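Side-chain contacts in Glucose/sorbosone dehydrogenases (Escherichia coli K12, PDB 2G8S), which belongs to the glucose/sorbosone dehydrogenase family of beta-propeller proteins and carries a bound calcium ion: residues T319-R324 with E346-S351; E11-K16 with R42-G47; T117-M122 with K165-T170. All coordinates share one frame; numbering follows the deposited sequence.

Contact 1: T319-R324 with E346-S351. With EDO (1,2-ethanediol), chain I; EDO (1,2-ethanediol), chain L.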
loop_
_atom_site.group_PDB
_atom_site.type_symbol
_atom_site.label_atom_id
_atom_site.label_comp_id
_atom_site.label_asym_id
_atom_site.label_seq_id
_atom_site.Cartn_x
_atom_site.Cartn_y
_atom_site.Cartn_z
ATOM N N THR A 319 10.821 -13.483 -11.966
ATOM C CA THR A 319 9.899 -14.584 -12.251
ATOM C C THR A 319 10.523 -15.952 -11.983
ATOM O O THR A 319 9.834 -16.872 -11.539
ATOM C CB THR A 319 9.380 -14.542 -13.702
ATOM O OG1 THR A 319 9.045 -13.193 -14.047
ATOM C CG2 THR A 319 8.142 -15.417 -13.857
ATOM N N ASP A 320 11.824 -16.078 -12.229
ATOM C CA ASP A 320 12.479 -17.373 -12.024
ATOM C C ASP A 320 12.609 -17.813 -10.559
ATOM O O ASP A 320 12.929 -18.976 -10.289
ATOM C CB ASP A 320 13.821 -17.442 -12.768
ATOM C CG ASP A 320 14.835 -16.405 -12.299
ATOM O OD1 ASP A 320 14.542 -15.588 -11.403
ATOM O OD2 ASP A 320 15.961 -16.406 -12.858
ATOM N N ARG A 321 12.354 -16.904 -9.616
ATOM C CA ARG A 321 12.493 -17.242 -8.192
ATOM C C ARG A 321 11.243 -17.900 -7.603
ATOM O O ARG A 321 11.305 -18.511 -6.535
ATOM C CB ARG A 321 12.870 -16.012 -7.359
ATOM C CG ARG A 321 14.165 -15.332 -7.808
ATOM C CD ARG A 321 14.643 -14.291 -6.803
ATOM N NE ARG A 321 15.413 -14.899 -5.711
ATOM C CZ ARG A 321 14.957 -15.103 -4.478
ATOM N NH1 ARG A 321 13.718 -14.742 -4.145
ATOM N NH2 ARG A 321 15.744 -15.656 -3.561
ATOM N N GLY A 322 10.108 -17.734 -8.278
ATOM C CA GLY A 322 8.865 -18.398 -7.894
ATOM C C GLY A 322 8.231 -17.930 -6.600
ATOM O O GLY A 322 7.437 -18.668 -6.005
ATOM N N GLN A 323 8.553 -16.706 -6.170
ATOM C CA GLN A 323 8.041 -16.162 -4.913
ATOM C C GLN A 323 7.002 -15.074 -5.141
ATOM O O GLN A 323 7.199 -14.179 -5.976
ATOM C CB GLN A 323 9.184 -15.595 -4.065
ATOM C CG GLN A 323 10.346 -16.562 -3.858
ATOM C CD GLN A 323 9.939 -17.849 -3.150
ATOM O OE1 GLN A 323 9.543 -17.834 -1.978
ATOM N NE2 GLN A 323 10.033 -18.971 -3.860
ATOM N N ARG A 324 5.908 -15.148 -4.386
ATOM C CA ARG A 324 4.914 -14.070 -4.379
ATOM C C ARG A 324 5.588 -12.787 -3.912
ATOM O O ARG A 324 6.329 -12.805 -2.936
ATOM C CB ARG A 324 3.765 -14.410 -3.422
ATOM C CG ARG A 324 3.010 -15.695 -3.738
ATOM C CD ARG A 324 2.142 -16.152 -2.553
ATOM N NE ARG A 324 1.279 -15.103 -2.003
ATOM C CZ ARG A 324 0.113 -14.725 -2.531
ATOM N NH1 ARG A 324 -0.341 -15.294 -3.645
ATOM N NH2 ARG A 324 -0.599 -13.765 -1.953
ATOM N N GLU A 346 11.345 -13.367 2.227
ATOM C CA GLU A 346 12.682 -12.808 2.064
ATOM C C GLU A 346 12.642 -11.301 1.898
ATOM O O GLU A 346 11.675 -10.745 1.364
ATOM C CB GLU A 346 13.352 -13.402 0.827
ATOM C CG GLU A 346 13.619 -14.898 0.858
ATOM C CD GLU A 346 13.891 -15.420 -0.543
ATOM O OE1 GLU A 346 12.995 -15.299 -1.406
ATOM O OE2 GLU A 346 14.997 -15.932 -0.792
ATOM N N LEU A 347 13.716 -10.659 2.349
ATOM C CA LEU A 347 14.062 -9.295 1.971
ATOM C C LEU A 347 15.184 -9.412 0.952
ATOM O O LEU A 347 16.234 -9.998 1.248
ATOM C CB LEU A 347 14.541 -8.514 3.191
ATOM C CG LEU A 347 15.198 -7.151 2.938
ATOM C CD1 LEU A 347 14.196 -6.119 2.418
ATOM C CD2 LEU A 347 15.881 -6.680 4.225
ATOM N N LEU A 348 14.942 -8.868 -0.244
ATOM C CA LEU A 348 15.871 -8.963 -1.362
ATOM C C LEU A 348 16.386 -7.591 -1.745
ATOM O O LEU A 348 15.642 -6.614 -1.701
ATOM C CB LEU A 348 15.158 -9.550 -2.578
ATOM C CG LEU A 348 14.377 -10.858 -2.406
ATOM C CD1 LEU A 348 13.559 -11.196 -3.648
ATOM C CD2 LEU A 348 15.330 -11.992 -2.073
ATOM N N LYS A 349 17.662 -7.539 -2.134
ATOM C CA LYS A 349 18.284 -6.328 -2.666
ATOM C C LYS A 349 18.571 -6.609 -4.135
ATOM O O LYS A 349 19.289 -7.565 -4.468
ATOM C CB LYS A 349 19.576 -6.016 -1.901
ATOM C CG LYS A 349 20.313 -4.748 -2.353
ATOM C CD LYS A 349 21.461 -4.461 -1.398
ATOM C CE LYS A 349 22.242 -3.220 -1.799
ATOM N NZ LYS A 349 23.339 -2.939 -0.830
ATOM N N VAL A 350 17.989 -5.784 -5.004
ATOM C CA VAL A 350 17.916 -6.089 -6.431
ATOM C C VAL A 350 18.537 -4.961 -7.253
ATOM O O VAL A 350 18.355 -3.786 -6.941
ATOM C CB VAL A 350 16.437 -6.331 -6.864
ATOM C CG1 VAL A 350 16.351 -6.706 -8.343
ATOM C CG2 VAL A 350 15.773 -7.416 -6.004
ATOM N N SER A 351 19.288 -5.339 -8.287
ATOM C CA SER A 351 19.929 -4.375 -9.174
ATOM C C SER A 351 20.019 -4.948 -10.598
ATOM O O SER A 351 19.979 -6.160 -10.787
ATOM C CB SER A 351 21.313 -3.996 -8.632
ATOM O OG SER A 351 22.071 -5.153 -8.314
HETATM C C1 EDO I . 19.316 -15.209 -4.738
HETATM O O1 EDO I . 18.577 -16.386 -4.379
HETATM C C2 EDO I . 19.464 -15.130 -6.250
HETATM O O2 EDO I . 18.158 -15.154 -6.852
HETATM C C1 EDO L . 23.451 -4.148 2.942
HETATM O O1 EDO L . 23.355 -4.494 1.557
HETATM C C2 EDO L . 22.530 -2.975 3.243
HETATM O O2 EDO L . 21.433 -2.974 2.325
HETATM O O HOH W 1 10.527 -15.843 -0.437
#
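The backbones of 319-324 and 346-351 stay well apart, their nearest alpha carbons, those of Gln323 and Glu346, being 9.0 Å apart, so long side chains must bridge between a 3-10 turn and a strand. Arg321 and Glu346 do this from opposite directions. The guanidinium grips the carboxylate end-on in a bidentate salt bridge, Arg321 NH1 to Glu346 OE1 and Arg321 NH2 to Glu346 OE2, both 2.9 Å and nearly straight (171° or more). The oxygens lie in the guanidinium plane and are met on their syn sides, but the nitrogens stand out of the carboxylate plane, the two planes being turned 31° apart. A bend at chi3 (83°) swings the arginine's end across to the strand. Leu348 lies over one guanidinium face, its CD2 offset toward the rim, while CD1 comes 3.6 Å from Arg321 NH1. In this beta-propeller family protein the contact joins the loop between strands 310-317 and 325-330 to strand 345-352, and Val12 of strand 8-17 touches both ends of the salt bridge. An ethanediol molecule lies along the NE/NH2 edge, bonded by each nitrogen through a separate oxygen. Gln323 enters at about a right angle to Glu346, its CG 3.8 Å from Glu346 OE1. One water donates 2.7 Å bonds to Gln323 OE1 and Glu346 OE1, while Gln323 NE2 turns back to Arg321 O and ties the amide to its own loop.

Contact 2: E11-K16 with R42-G47. With EDO (1,2-ethanediol), chain H.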
loop_
_atom_site.group_PDB
_atom_site.type_symbol
_atom_site.label_atom_id
_atom_site.label_comp_id
_atom_site.label_asym_id
_atom_site.label_seq_id
_atom_site.Cartn_x
_atom_site.Cartn_y
_atom_site.Cartn_z
ATOM N N GLU A 11 20.295 -10.235 -4.215
ATOM C CA GLU A 11 20.964 -10.627 -2.978
ATOM C C GLU A 11 19.897 -10.826 -1.912
ATOM O O GLU A 11 19.077 -9.933 -1.676
ATOM C CB GLU A 11 21.967 -9.552 -2.535
ATOM C CG GLU A 11 22.526 -9.793 -1.137
ATOM C CD GLU A 11 23.615 -8.810 -0.727
ATOM O OE1 GLU A 11 23.770 -7.751 -1.373
ATOM O OE2 GLU A 11 24.304 -9.105 0.274
ATOM N N VAL A 12 19.900 -11.996 -1.274
ATOM C CA VAL A 12 18.979 -12.240 -0.166
ATOM C C VAL A 12 19.577 -11.639 1.102
ATOM O O VAL A 12 20.575 -12.143 1.622
ATOM C CB VAL A 12 18.692 -13.749 0.048
ATOM C CG1 VAL A 12 17.727 -13.945 1.220
ATOM C CG2 VAL A 12 18.130 -14.373 -1.224
ATOM N N LEU A 13 18.973 -10.557 1.585
ATOM C CA LEU A 13 19.465 -9.885 2.787
ATOM C C LEU A 13 19.025 -10.583 4.067
ATOM O O LEU A 13 19.775 -10.640 5.048
ATOM C CB LEU A 13 19.012 -8.425 2.824
ATOM C CG LEU A 13 19.579 -7.532 1.720
ATOM C CD1 LEU A 13 19.025 -6.140 1.875
ATOM C CD2 LEU A 13 21.111 -7.497 1.731
ATOM N N GLN A 14 17.798 -11.095 4.052
ATOM C CA GLN A 14 17.220 -11.773 5.204
ATOM C C GLN A 14 16.195 -12.784 4.718
ATOM O O GLN A 14 15.380 -12.471 3.851
ATOM C CB GLN A 14 16.555 -10.756 6.137
ATOM C CG GLN A 14 15.970 -11.368 7.419
ATOM C CD GLN A 14 17.019 -12.091 8.241
ATOM O OE1 GLN A 14 18.005 -11.491 8.661
ATOM N NE2 GLN A 14 16.819 -13.388 8.461
ATOM N N ASP A 15 16.254 -14.000 5.257
ATOM C CA ASP A 15 15.248 -15.007 4.929
ATOM C C ASP A 15 14.383 -15.337 6.141
ATOM O O ASP A 15 14.487 -14.673 7.187
ATOM C CB ASP A 15 15.872 -16.270 4.302
ATOM C CG ASP A 15 16.882 -16.959 5.212
ATOM O OD1 ASP A 15 16.883 -16.715 6.437
ATOM O OD2 ASP A 15 17.682 -17.766 4.690
ATOM N N LYS A 16 13.508 -16.333 5.973
ATOM C CA LYS A 16 12.616 -16.823 7.030
ATOM C C LYS A 16 11.761 -15.711 7.649
ATOM O O LYS A 16 11.529 -15.667 8.861
ATOM C CB LYS A 16 13.395 -17.615 8.091
ATOM C CG LYS A 16 14.177 -18.808 7.521
ATOM C CD LYS A 16 14.422 -19.900 8.561
ATOM C CE LYS A 16 14.973 -19.352 9.873
ATOM N NZ LYS A 16 16.291 -18.679 9.729
ATOM N N ARG A 42 9.984 -5.501 13.373
ATOM C CA ARG A 42 11.372 -5.868 13.645
ATOM C C ARG A 42 12.321 -4.926 12.928
ATOM O O ARG A 42 11.940 -4.259 11.972
ATOM C CB ARG A 42 11.648 -7.329 13.268
ATOM C CG ARG A 42 11.003 -8.340 14.235
ATOM C CD ARG A 42 11.268 -9.754 13.780
ATOM N NE ARG A 42 10.568 -10.788 14.554
ATOM C CZ ARG A 42 11.172 -11.717 15.294
ATOM N NH1 ARG A 42 12.502 -11.746 15.397
ATOM N NH2 ARG A 42 10.444 -12.629 15.924
ATOM N N HIS A 43 13.543 -4.845 13.435
ATOM C CA HIS A 43 14.600 -4.038 12.835
ATOM C C HIS A 43 15.613 -4.959 12.170
ATOM O O HIS A 43 16.035 -5.961 12.770
ATOM C CB HIS A 43 15.275 -3.207 13.934
ATOM C CG HIS A 43 16.542 -2.528 13.506
ATOM N ND1 HIS A 43 17.761 -2.785 14.098
ATOM C CD2 HIS A 43 16.774 -1.590 12.557
ATOM C CE1 HIS A 43 18.691 -2.032 13.534
ATOM N NE2 HIS A 43 18.120 -1.301 12.591
ATOM N N TRP A 44 15.977 -4.644 10.928
ATOM C CA TRP A 44 17.058 -5.343 10.240
ATOM C C TRP A 44 18.193 -4.371 9.946
ATOM O O TRP A 44 17.947 -3.236 9.544
ATOM C CB TRP A 44 16.570 -5.979 8.930
ATOM C CG TRP A 44 17.663 -6.759 8.261
ATOM C CD1 TRP A 44 17.958 -8.077 8.455
ATOM C CD2 TRP A 44 18.635 -6.260 7.327
ATOM N NE1 TRP A 44 19.053 -8.435 7.699
ATOM C CE2 TRP A 44 19.486 -7.341 6.999
ATOM C CE3 TRP A 44 18.866 -5.010 6.733
ATOM C CZ2 TRP A 44 20.549 -7.213 6.101
ATOM C CZ3 TRP A 44 19.933 -4.882 5.846
ATOM C CH2 TRP A 44 20.759 -5.981 5.541
ATOM N N GLN A 45 19.429 -4.824 10.136
ATOM C CA GLN A 45 20.598 -4.019 9.784
ATOM C C GLN A 45 21.758 -4.906 9.361
ATOM O O GLN A 45 22.005 -5.948 9.969
ATOM C CB GLN A 45 21.021 -3.120 10.947
ATOM C CG GLN A 45 22.124 -2.128 10.577
ATOM C CD GLN A 45 22.384 -1.108 11.669
ATOM O OE1 GLN A 45 21.455 -0.618 12.310
ATOM N NE2 GLN A 45 23.654 -0.771 11.876
ATOM N N ALA A 46 22.472 -4.474 8.322
ATOM C CA ALA A 46 23.612 -5.221 7.795
ATOM C C ALA A 46 24.607 -5.542 8.914
ATOM O O ALA A 46 24.991 -4.654 9.674
ATOM C CB ALA A 46 24.296 -4.426 6.691
ATOM N N GLY A 47 24.986 -6.812 9.028
ATOM C CA GLY A 47 25.951 -7.227 10.043
ATOM C C GLY A 47 25.342 -7.562 11.390
ATOM O O GLY A 47 26.001 -8.192 12.228
HETATM C C1 EDO H . 11.552 -14.157 11.905
HETATM O O1 EDO H . 11.019 -14.866 13.026
HETATM C C2 EDO H . 10.450 -13.372 11.202
HETATM O O2 EDO H . 9.327 -14.209 10.891
HETATM O O HOH W 2 20.645 -10.724 7.839
#
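A classic beta bulge in strand 8-17, where Leu13 and Gln14 both face Leu347, presents two consecutive side chains to Trp44 of strand 40-45. The nearest alpha carbons pair Leu13 with Ala46 at 8.0 Å and Gln14 with Trp44 at 8.2 Å. Trp44 turns its CG away from the backbone N (chi1 -177°), which carries the indole across to the other strand. Leu13 crosses it at about a right angle and lies over one face near the rim, where Leu13 CB is 3.8 Å from Trp44 CZ2. Both leucine methyls, CD1 and CD2, approach CH2. The opposite face, again toward the rim, has the backbone N of Ala46 above it.

Gln14 works at the ring's edge instead. Gln14 OE1 lies near the indole plane, 3.4 Å from Trp44 NE1, with the amide turned 67° from the ring. A water, also at the edge and in plane, accepts from Trp44 NE1 at 2.8 Å and donates to Leu13 O and to Gln14 OE1, each at 2.9 Å. This one molecule therefore links the indole N-H, a carbonyl and an amide. The other end of that amide is fixed by a nearly straight bond (173°) from Gln14 NE2 to Asp15 O, 3.0 Å long, which restrains its rotation.

This surface contact joins edge strand 8-17 of the sheet with 345-352 to strand 40-45 of the next four-stranded antiparallel sheet, in a protein of the beta-propeller clan. Leu50 of strand 49-50 touches both Gln14 and Trp44, and Ile34 of strand 32-36 touches the tryptophan.

Contact 3: T117-M122 with K165-T170. With PO4 (phosphate ion), chain D.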
loop_
_atom_site.group_PDB
_atom_site.type_symbol
_atom_site.label_atom_id
_atom_site.label_comp_id
_atom_site.label_asym_id
_atom_site.label_seq_id
_atom_site.Cartn_x
_atom_site.Cartn_y
_atom_site.Cartn_z
ATOM N N THR A 117 -3.916 5.328 18.298
ATOM C CA THR A 117 -4.668 5.135 17.070
ATOM C C THR A 117 -5.468 6.407 16.801
ATOM O O THR A 117 -6.286 6.843 17.627
ATOM C CB THR A 117 -5.561 3.886 17.164
ATOM O OG1 THR A 117 -4.727 2.734 17.358
ATOM C CG2 THR A 117 -6.384 3.700 15.891
ATOM N N VAL A 118 -5.213 7.015 15.646
ATOM C CA VAL A 118 -5.827 8.294 15.315
ATOM C C VAL A 118 -6.915 8.232 14.247
ATOM O O VAL A 118 -7.663 9.183 14.086
ATOM C CB VAL A 118 -4.776 9.374 14.927
ATOM C CG1 VAL A 118 -3.736 9.519 16.005
ATOM C CG2 VAL A 118 -4.121 9.057 13.587
ATOM N N PHE A 119 -6.978 7.124 13.510
ATOM C CA PHE A 119 -7.960 6.986 12.447
ATOM C C PHE A 119 -8.416 5.547 12.334
ATOM O O PHE A 119 -7.607 4.615 12.390
ATOM C CB PHE A 119 -7.407 7.459 11.093
ATOM C CG PHE A 119 -8.303 7.098 9.937
ATOM C CD1 PHE A 119 -9.414 7.874 9.635
ATOM C CD2 PHE A 119 -8.067 5.944 9.191
ATOM C CE1 PHE A 119 -10.270 7.521 8.589
ATOM C CE2 PHE A 119 -8.909 5.592 8.154
ATOM C CZ PHE A 119 -10.016 6.377 7.854
ATOM N N ARG A 120 -9.728 5.376 12.179
ATOM C CA ARG A 120 -10.311 4.054 11.962
ATOM C C ARG A 120 -11.299 4.035 10.813
ATOM O O ARG A 120 -12.175 4.896 10.708
ATOM C CB ARG A 120 -11.030 3.563 13.217
ATOM C CG ARG A 120 -10.101 3.133 14.307
ATOM C CD ARG A 120 -10.885 2.790 15.561
ATOM N NE ARG A 120 -10.044 2.100 16.530
ATOM C CZ ARG A 120 -9.396 2.688 17.533
ATOM N NH1 ARG A 120 -9.469 4.007 17.721
ATOM N NH2 ARG A 120 -8.657 1.944 18.339
ATOM N N GLN A 121 -11.130 3.053 9.935
ATOM C CA GLN A 121 -12.153 2.729 8.963
ATOM C C GLN A 121 -13.416 2.313 9.705
ATOM O O GLN A 121 -13.389 1.389 10.515
ATOM C CB GLN A 121 -11.663 1.588 8.081
ATOM C CG GLN A 121 -12.662 1.127 7.047
ATOM C CD GLN A 121 -12.103 0.028 6.172
ATOM O OE1 GLN A 121 -11.581 -0.970 6.673
ATOM N NE2 GLN A 121 -12.215 0.200 4.857
HETATM N N MSE A 122 -14.504 3.023 9.442
HETATM C CA MSE A 122 -15.797 2.692 10.042
HETATM C C MSE A 122 -16.863 2.770 8.959
HETATM O O MSE A 122 -16.780 3.626 8.087
HETATM C CB MSE A 122 -16.147 3.633 11.199
HETATM C CG MSE A 122 -15.196 3.543 12.374
HETATM SE SE MSE A 122 -15.295 1.837 13.283
HETATM C CE MSE A 122 -16.814 2.176 14.400
ATOM N N LYS A 165 -12.233 3.695 -0.151
ATOM C CA LYS A 165 -11.967 5.130 -0.143
ATOM C C LYS A 165 -10.473 5.352 -0.097
ATOM O O LYS A 165 -9.742 4.585 0.538
ATOM C CB LYS A 165 -12.576 5.810 1.091
ATOM C CG LYS A 165 -14.088 5.706 1.230
ATOM C CD LYS A 165 -14.835 6.170 -0.017
ATOM C CE LYS A 165 -16.360 6.170 0.197
ATOM N NZ LYS A 165 -16.927 4.797 0.256
ATOM N N LEU A 166 -10.033 6.414 -0.763
ATOM C CA LEU A 166 -8.746 7.010 -0.451
ATOM C C LEU A 166 -9.016 8.158 0.512
ATOM O O LEU A 166 -9.765 9.072 0.178
ATOM C CB LEU A 166 -8.063 7.536 -1.711
ATOM C CG LEU A 166 -6.792 8.382 -1.528
ATOM C CD1 LEU A 166 -5.654 7.553 -0.931
ATOM C CD2 LEU A 166 -6.383 9.004 -2.858
ATOM N N VAL A 167 -8.397 8.100 1.687
ATOM C CA VAL A 167 -8.575 9.129 2.719
ATOM C C VAL A 167 -7.398 10.105 2.685
ATOM O O VAL A 167 -6.270 9.702 2.412
ATOM C CB VAL A 167 -8.715 8.477 4.120
ATOM C CG1 VAL A 167 -8.302 9.437 5.236
ATOM C CG2 VAL A 167 -10.151 7.965 4.323
ATOM N N ARG A 168 -7.663 11.387 2.941
ATOM C CA ARG A 168 -6.589 12.360 3.141
ATOM C C ARG A 168 -6.763 13.021 4.493
ATOM O O ARG A 168 -7.804 13.627 4.764
ATOM C CB ARG A 168 -6.562 13.441 2.053
ATOM C CG ARG A 168 -5.283 14.284 2.130
ATOM C CD ARG A 168 -5.279 15.476 1.195
ATOM N NE ARG A 168 -6.191 16.527 1.637
ATOM C CZ ARG A 168 -6.003 17.837 1.455
ATOM N NH1 ARG A 168 -4.910 18.320 0.861
ATOM N NH2 ARG A 168 -6.929 18.671 1.882
ATOM N N LEU A 169 -5.740 12.889 5.330
ATOM C CA LEU A 169 -5.674 13.601 6.606
ATOM C C LEU A 169 -4.521 14.584 6.540
ATOM O O LEU A 169 -3.700 14.513 5.628
ATOM C CB LEU A 169 -5.445 12.615 7.758
ATOM C CG LEU A 169 -6.494 11.510 7.901
ATOM C CD1 LEU A 169 -6.150 10.615 9.068
ATOM C CD2 LEU A 169 -7.904 12.082 8.060
ATOM N N THR A 170 -4.447 15.510 7.494
ATOM C CA THR A 170 -3.206 16.265 7.650
ATOM C C THR A 170 -2.135 15.292 8.132
ATOM O O THR A 170 -2.441 14.171 8.574
ATOM C CB THR A 170 -3.317 17.410 8.688
ATOM O OG1 THR A 170 -3.394 16.855 10.011
ATOM C CG2 THR A 170 -4.527 18.289 8.401
HETATM P P PO4 D . -10.291 7.157 16.196
HETATM O O1 PO4 D . -9.364 7.808 17.210
HETATM O O2 PO4 D . -11.229 6.193 16.865
HETATM O O3 PO4 D . -11.101 8.214 15.489
HETATM O O4 PO4 D . -9.461 6.379 15.211
#
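Phe119 leaves its backbone toward strand 165-170, its ring then lies roughly along that strand, and Val167 comes to meet it from the opposite direction. The far end of the ring makes the touch, Phe119 CZ lying 3.9 Å from Val167 CG2; the methyl approaches obliquely. Leu169 meets the near end of the same side chain, its CD1 4.0 Å from Phe119 CB. The phenylalanine thus spans two alternate residues of one strand face, root against Leu169 and tip against Val167. Its CG is anti to the backbone N (chi1 169°), which extends the ring along strand 165-170 from one partner to the other. All three residues are buried, and the contact between them is entirely apolar, with alpha carbons of Phe119 and Leu169 9.1 Å apart.

Arg120, next along its strand, is directed elsewhere. Arg120 NH1 donates to phosphate O2 at 2.9 Å, and the ion sits at the guanidinium edge, near its plane. Thr117 CG2 lies over the centre of one guanidinium face, 3.5 Å above the plane, while Glu89 forms a salt bridge with NE.

Val118 and Phe119 both face Val100, a classic beta bulge in the pairing of strands 115-120 and 96-105. Strand 165-170 pairs instead with 142-147, so the contact joins two antiparallel sheets of the propeller family fold: Leu147 touches Phe119, Ile145 touches Leu169, and Leu162 from a loop packs on both Phe119 and Val167.

In the fold
Contacts 1 and 2 are neighbours, with centres 14 Å apart, and share the sheet in which strands 8-17 and 345-352 run antiparallel side by side. Probable backbone hydrogen bonds join them directly, Leu347 O to Leu13 N and Lys349 N to Glu11 O, each 2.8 Å. These strands come from the two ends of the chain, and their pairing is consistent with the way many beta-propellers are closed; contact 2 continues from it to the sheet of strand 40-45. Contact 3 lies apart, its centre 32 Å from contact 1 and 31 Å from contact 2, joining two other sheets. Along the chain the order is contact 2, contact 3, contact 1, without overlap.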